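Local coordinates for protein RpfR (Cronobacter turicensis, PDB 6DGG) that contains a PAS domain, a small mixed alpha/beta sensory fold, which here holds a molecule of lauric acid in its interior pocket, at residues S68-R73 with L85-F90. Numbering follows the deposited sequence.
With DAO (lauric acid), chain B.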
ATOM      1  N   SER A  68       5.450  -8.643 -11.699  1.00 15.05           N
ATOM      2  CA  SER A  68       4.669  -7.438 -11.447  1.00 12.85           C
ATOM      3  C   SER A  68       3.209  -7.687 -11.802  1.00 11.88           C
ATOM      4  O   SER A  68       2.893  -8.416 -12.745  1.00 12.77           O
ATOM      5  CB  SER A  68       5.208  -6.265 -12.269  1.00 13.24           C
ATOM      6  OG  SER A  68       4.928  -6.418 -13.645  1.00 18.54           O
ATOM      7  N   TYR A  69       2.313  -7.048 -11.056  1.00 10.30           N
ATOM      8  CA  TYR A  69       0.901  -7.388 -11.155  1.00  9.69           C
ATOM      9  C   TYR A  69       0.048  -6.222 -10.684  1.00  8.07           C
ATOM     10  O   TYR A  69       0.540  -5.252 -10.100  1.00  8.23           O
ATOM     11  CB  TYR A  69       0.587  -8.649 -10.336  1.00 10.51           C
ATOM     12  CG  TYR A  69       0.664  -8.460  -8.830  1.00 10.04           C
ATOM     13  CD1 TYR A  69       1.891  -8.486  -8.166  1.00 10.84           C
ATOM     14  CD2 TYR A  69      -0.487  -8.259  -8.072  1.00 11.63           C
ATOM     15  CE1 TYR A  69       1.968  -8.321  -6.787  1.00 10.68           C
ATOM     16  CE2 TYR A  69      -0.422  -8.092  -6.690  1.00  9.00           C
ATOM     17  CZ  TYR A  69       0.803  -8.115  -6.058  1.00  9.65           C
ATOM     18  OH  TYR A  69       0.887  -7.950  -4.695  1.00 10.24           O
ATOM     19  N   GLU A  70      -1.249  -6.328 -10.958  1.00  7.67           N
ATOM     20  CA  GLU A  70      -2.236  -5.391 -10.454  1.00  6.55           C
ATOM     21  C   GLU A  70      -3.241  -6.131  -9.588  1.00  6.55           C
ATOM     22  O   GLU A  70      -3.526  -7.314  -9.802  1.00  8.15           O
ATOM     23  CB  GLU A  70      -2.997  -4.673 -11.588  1.00  7.22           C
ATOM     24  CG  GLU A  70      -2.123  -3.797 -12.428  1.00  8.04           C
ATOM     25  CD  GLU A  70      -2.861  -3.035 -13.501  1.00  8.77           C
ATOM     26  OE1 GLU A  70      -4.115  -3.006 -13.495  1.00 13.01           O
ATOM     27  OE2 GLU A  70      -2.156  -2.469 -14.357  1.00 11.37           O
ATOM     28  N   VAL A  71      -3.778  -5.415  -8.607  1.00  6.70           N
ATOM     29  CA  VAL A  71      -4.751  -5.981  -7.685  1.00  6.21           C
ATOM     30  C   VAL A  71      -5.656  -4.858  -7.210  1.00  7.92           C
ATOM     31  O   VAL A  71      -5.245  -3.696  -7.146  1.00  9.73           O
ATOM     32  CB  VAL A  71      -4.031  -6.670  -6.501  1.00  8.79           C
ATOM     33  CG1 VAL A  71      -3.332  -5.649  -5.625  1.00  9.76           C
ATOM     34  CG2 VAL A  71      -5.008  -7.514  -5.681  1.00 12.14           C
ATOM     35  N   GLU A  72      -6.889  -5.215  -6.850  1.00  7.29           N
ATOM     36  CA  GLU A  72      -7.824  -4.283  -6.234  1.00  7.42           C
ATOM     37  C   GLU A  72      -7.973  -4.630  -4.758  1.00  7.26           C
ATOM     38  O   GLU A  72      -8.148  -5.805  -4.395  1.00  9.50           O
ATOM     39  CB  GLU A  72      -9.183  -4.294  -6.946  1.00  6.80           C
ATOM     40  CG  GLU A  72      -9.106  -3.900  -8.419  1.00  7.83           C
ATOM     41  CD  GLU A  72     -10.449  -3.875  -9.126  1.00  9.72           C
ATOM     42  OE1 GLU A  72     -11.496  -3.893  -8.446  1.00 12.41           O
ATOM     43  OE2 GLU A  72     -10.442  -3.836 -10.373  1.00 10.75           O
ATOM     44  N   ARG A  73      -7.882  -3.610  -3.907  1.00  8.19           N
ATOM     45  CA  ARG A  73      -7.878  -3.798  -2.464  1.00  7.79           C
ATOM     46  C   ARG A  73      -8.762  -2.734  -1.840  1.00  8.07           C
ATOM     47  O   ARG A  73      -8.615  -1.546  -2.144  1.00  8.54           O
ATOM     48  CB  ARG A  73      -6.441  -3.644  -1.934  1.00 13.67           C
ATOM     49  CG  ARG A  73      -6.128  -4.255  -0.596  1.00 38.33           C
ATOM     50  CD  ARG A  73      -5.508  -5.619  -0.778  1.00 28.99           C
ATOM     51  NE  ARG A  73      -6.558  -6.582  -1.023  1.00 20.63           N
ATOM     52  CZ  ARG A  73      -6.398  -7.774  -1.583  1.00 20.26           C
ATOM     53  NH1 ARG A  73      -7.451  -8.559  -1.724  1.00 15.63           N
ATOM     54  NH2 ARG A  73      -5.221  -8.184  -2.010  1.00 16.09           N
ATOM     55  N   LEU A  85      -6.864   0.430  -6.948  1.00  5.54           N
ATOM     56  CA  LEU A  85      -6.074  -0.404  -7.840  1.00  5.00           C
ATOM     57  C   LEU A  85      -4.620  -0.177  -7.477  1.00  9.41           C
ATOM     58  O   LEU A  85      -4.143   0.959  -7.533  1.00  8.91           O
ATOM     59  CB  LEU A  85      -6.261   0.013  -9.295  1.00  5.57           C
ATOM     60  CG  LEU A  85      -5.348  -0.710 -10.314  1.00  6.86           C
ATOM     61  CD1 LEU A  85      -5.921  -2.071 -10.624  1.00 10.74           C
ATOM     62  CD2 LEU A  85      -5.119   0.077 -11.604  1.00  8.38           C
ATOM     63  N   PHE A  86      -3.918  -1.246  -7.139  1.00  7.53           N
ATOM     64  CA  PHE A  86      -2.491  -1.175  -6.860  1.00  7.43           C
ATOM     65  C   PHE A  86      -1.720  -1.859  -7.978  1.00  5.73           C
ATOM     66  O   PHE A  86      -2.033  -2.995  -8.357  1.00  7.26           O
ATOM     67  CB  PHE A  86      -2.167  -1.796  -5.504  1.00  6.76           C
ATOM     68  CG  PHE A  86      -2.491  -0.906  -4.354  1.00  6.40           C
ATOM     69  CD1 PHE A  86      -1.688   0.186  -4.065  1.00  9.07           C
ATOM     70  CD2 PHE A  86      -3.602  -1.138  -3.562  1.00  9.78           C
ATOM     71  CE1 PHE A  86      -1.990   1.017  -3.004  1.00 11.26           C
ATOM     72  CE2 PHE A  86      -3.904  -0.292  -2.510  1.00  8.79           C
ATOM     73  CZ  PHE A  86      -3.096   0.776  -2.235  1.00 10.87           C
ATOM     74  N   ARG A  87      -0.765  -1.127  -8.543  1.00  4.80           N
ATOM     75  CA  ARG A  87       0.182  -1.661  -9.505  1.00  5.83           C
ATOM     76  C   ARG A  87       1.456  -1.948  -8.717  1.00  7.99           C
ATOM     77  O   ARG A  87       2.080  -1.016  -8.195  1.00  8.42           O
ATOM     78  CB  ARG A  87       0.452  -0.631 -10.599  1.00  7.27           C
ATOM     79  CG  ARG A  87      -0.798  -0.013 -11.240  1.00  8.10           C
ATOM     80  CD  ARG A  87      -0.455   1.304 -11.933  1.00  9.04           C
ATOM     81  NE  ARG A  87      -1.622   2.060 -12.403  1.00 10.83           N
ATOM     82  CZ  ARG A  87      -2.413   2.791 -11.620  1.00  9.83           C
ATOM     83  NH1 ARG A  87      -2.212   2.860 -10.304  1.00  8.36           N
ATOM     84  NH2 ARG A  87      -3.423   3.454 -12.154  1.00  9.95           N
ATOM     85  N   ASN A  88       1.840  -3.224  -8.633  1.00  6.40           N
ATOM     86  CA  ASN A  88       2.860  -3.679  -7.696  1.00  6.31           C
ATOM     87  C   ASN A  88       4.049  -4.287  -8.431  1.00  6.69           C
ATOM     88  O   ASN A  88       3.881  -5.111  -9.334  1.00  8.05           O
ATOM     89  CB  ASN A  88       2.247  -4.704  -6.742  1.00  8.71           C
ATOM     90  CG  ASN A  88       1.345  -4.062  -5.705  1.00  7.43           C
ATOM     91  OD1 ASN A  88       1.185  -2.840  -5.661  1.00 10.68           O
ATOM     92  ND2 ASN A  88       0.752  -4.885  -4.862  1.00 17.10           N
ATOM     93  N   LYS A  89       5.252  -3.890  -8.029  1.00  6.83           N
ATOM     94  CA  LYS A  89       6.462  -4.412  -8.642  1.00  8.00           C
ATOM     95  C   LYS A  89       7.610  -4.208  -7.667  1.00  8.45           C
ATOM     96  O   LYS A  89       7.530  -3.380  -6.756  1.00  7.96           O
ATOM     97  CB  LYS A  89       6.771  -3.702  -9.962  1.00  8.61           C
ATOM     98  CG  LYS A  89       7.132  -2.225  -9.798  1.00  8.53           C
ATOM     99  CD  LYS A  89       7.374  -1.546 -11.122  1.00  9.48           C
ATOM    100  CE  LYS A  89       7.647  -0.065 -10.931  1.00  9.69           C
ATOM    101  NZ  LYS A  89       6.459   0.669 -10.432  1.00  8.53           N
ATOM    102  N   PHE A  90       8.679  -4.963  -7.883  1.00  9.64           N
ATOM    103  CA  PHE A  90       9.896  -4.765  -7.119  1.00 10.43           C
ATOM    104  C   PHE A  90      10.570  -3.464  -7.525  1.00 10.85           C
ATOM    105  O   PHE A  90      10.464  -3.011  -8.670  1.00 11.08           O
ATOM    106  CB  PHE A  90      10.890  -5.888  -7.398  1.00 11.89           C
ATOM    107  CG  PHE A  90      10.578  -7.177  -6.693  1.00 12.10           C
ATOM    108  CD1 PHE A  90      10.573  -7.251  -5.311  1.00 14.15           C
ATOM    109  CD2 PHE A  90      10.321  -8.323  -7.420  1.00 15.44           C
ATOM    110  CE1 PHE A  90      10.302  -8.447  -4.673  1.00 14.54           C
ATOM    111  CE2 PHE A  90      10.044  -9.514  -6.788  1.00 21.57           C
ATOM    112  CZ  PHE A  90      10.041  -9.575  -5.412  1.00 20.93           C
TER
HETATM  113  O1  DAO B 301      -2.825  -7.105  -1.901  1.00 14.08           O
HETATM  114  O2  DAO B 301      -1.475  -7.724  -3.489  1.00 10.68           O
HETATM  115  C1  DAO B 301      -1.727  -6.977  -2.500  1.00  9.41           C
HETATM  116  C2  DAO B 301      -0.722  -5.932  -1.985  1.00 12.31           C
HETATM  117  C3  DAO B 301      -1.399  -4.571  -1.718  1.00 20.42           C
HETATM  118  C4  DAO B 301      -0.548  -3.599  -0.871  1.00 22.51           C
HETATM  119  C5  DAO B 301      -1.252  -2.231  -0.779  1.00 24.52           C
HETATM  120  C6  DAO B 301      -0.600  -1.175   0.147  1.00 18.12           C
HETATM  121  C7  DAO B 301      -1.724  -0.405   0.888  1.00 21.51           C
HETATM  122  C8  DAO B 301      -1.432   1.065   1.221  1.00 30.84           C
HETATM  123  C9  DAO B 301      -2.722   1.703   1.757  1.00 21.30           C
HETATM  124  C10 DAO B 301      -2.521   3.034   2.495  1.00 26.23           C
HETATM  125  C11 DAO B 301      -2.574   4.251   1.568  1.00 25.17           C
HETATM  126  C12 DAO B 301      -4.016   4.665   1.269  1.00 27.60           C
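Tyr69 and Asn88 meet where two antiparallel strands of the PAS sheet turn one face to a bound lauric acid. Asn88 CB sits over a face of the Tyr69 ring, 4.0 Å from its centroid in a CH-pi contact. Tyr69 CG lies between its backbone N and carbonyl carbon (chi1 70°), which sets the ring against Asn88. The phenol OH of Tyr69 donates a hydrogen bond to lauric acid O2 (2.7 Å), while Arg73 NH2 donates one to lauric acid O1 (2.6 Å), in plane at the guanidinium edge; the guanidinium would probably favour an ionised head group. Ser55 and Asn58 also hydrogen-bond the ligand. Val71 CG1 packs 4.0 Å from Phe86 CB, and lauric acid C5 lies over the centre of the Phe86 ring. Behind this face, Tyr69 pairs with Asn88 and Val71 with Phe86 through two backbone hydrogen bonds each, the straightest from Phe86 N to Val71 O (2.8 Å, 174°). On the opposite face, Glu70 OE1 touches the Leu85 CD1 methyl (3.5 Å) in van der Waals contact, the side chains crossing at an angle. Farther out, Glu51 forms a salt bridge with Arg73 NH1. Helix 49-65 flanks the hairpin's ligand face, and strand 102-108 adjoins strand 80-90 through backbone hydrogen bonds of Leu85, Arg87 and Lys89.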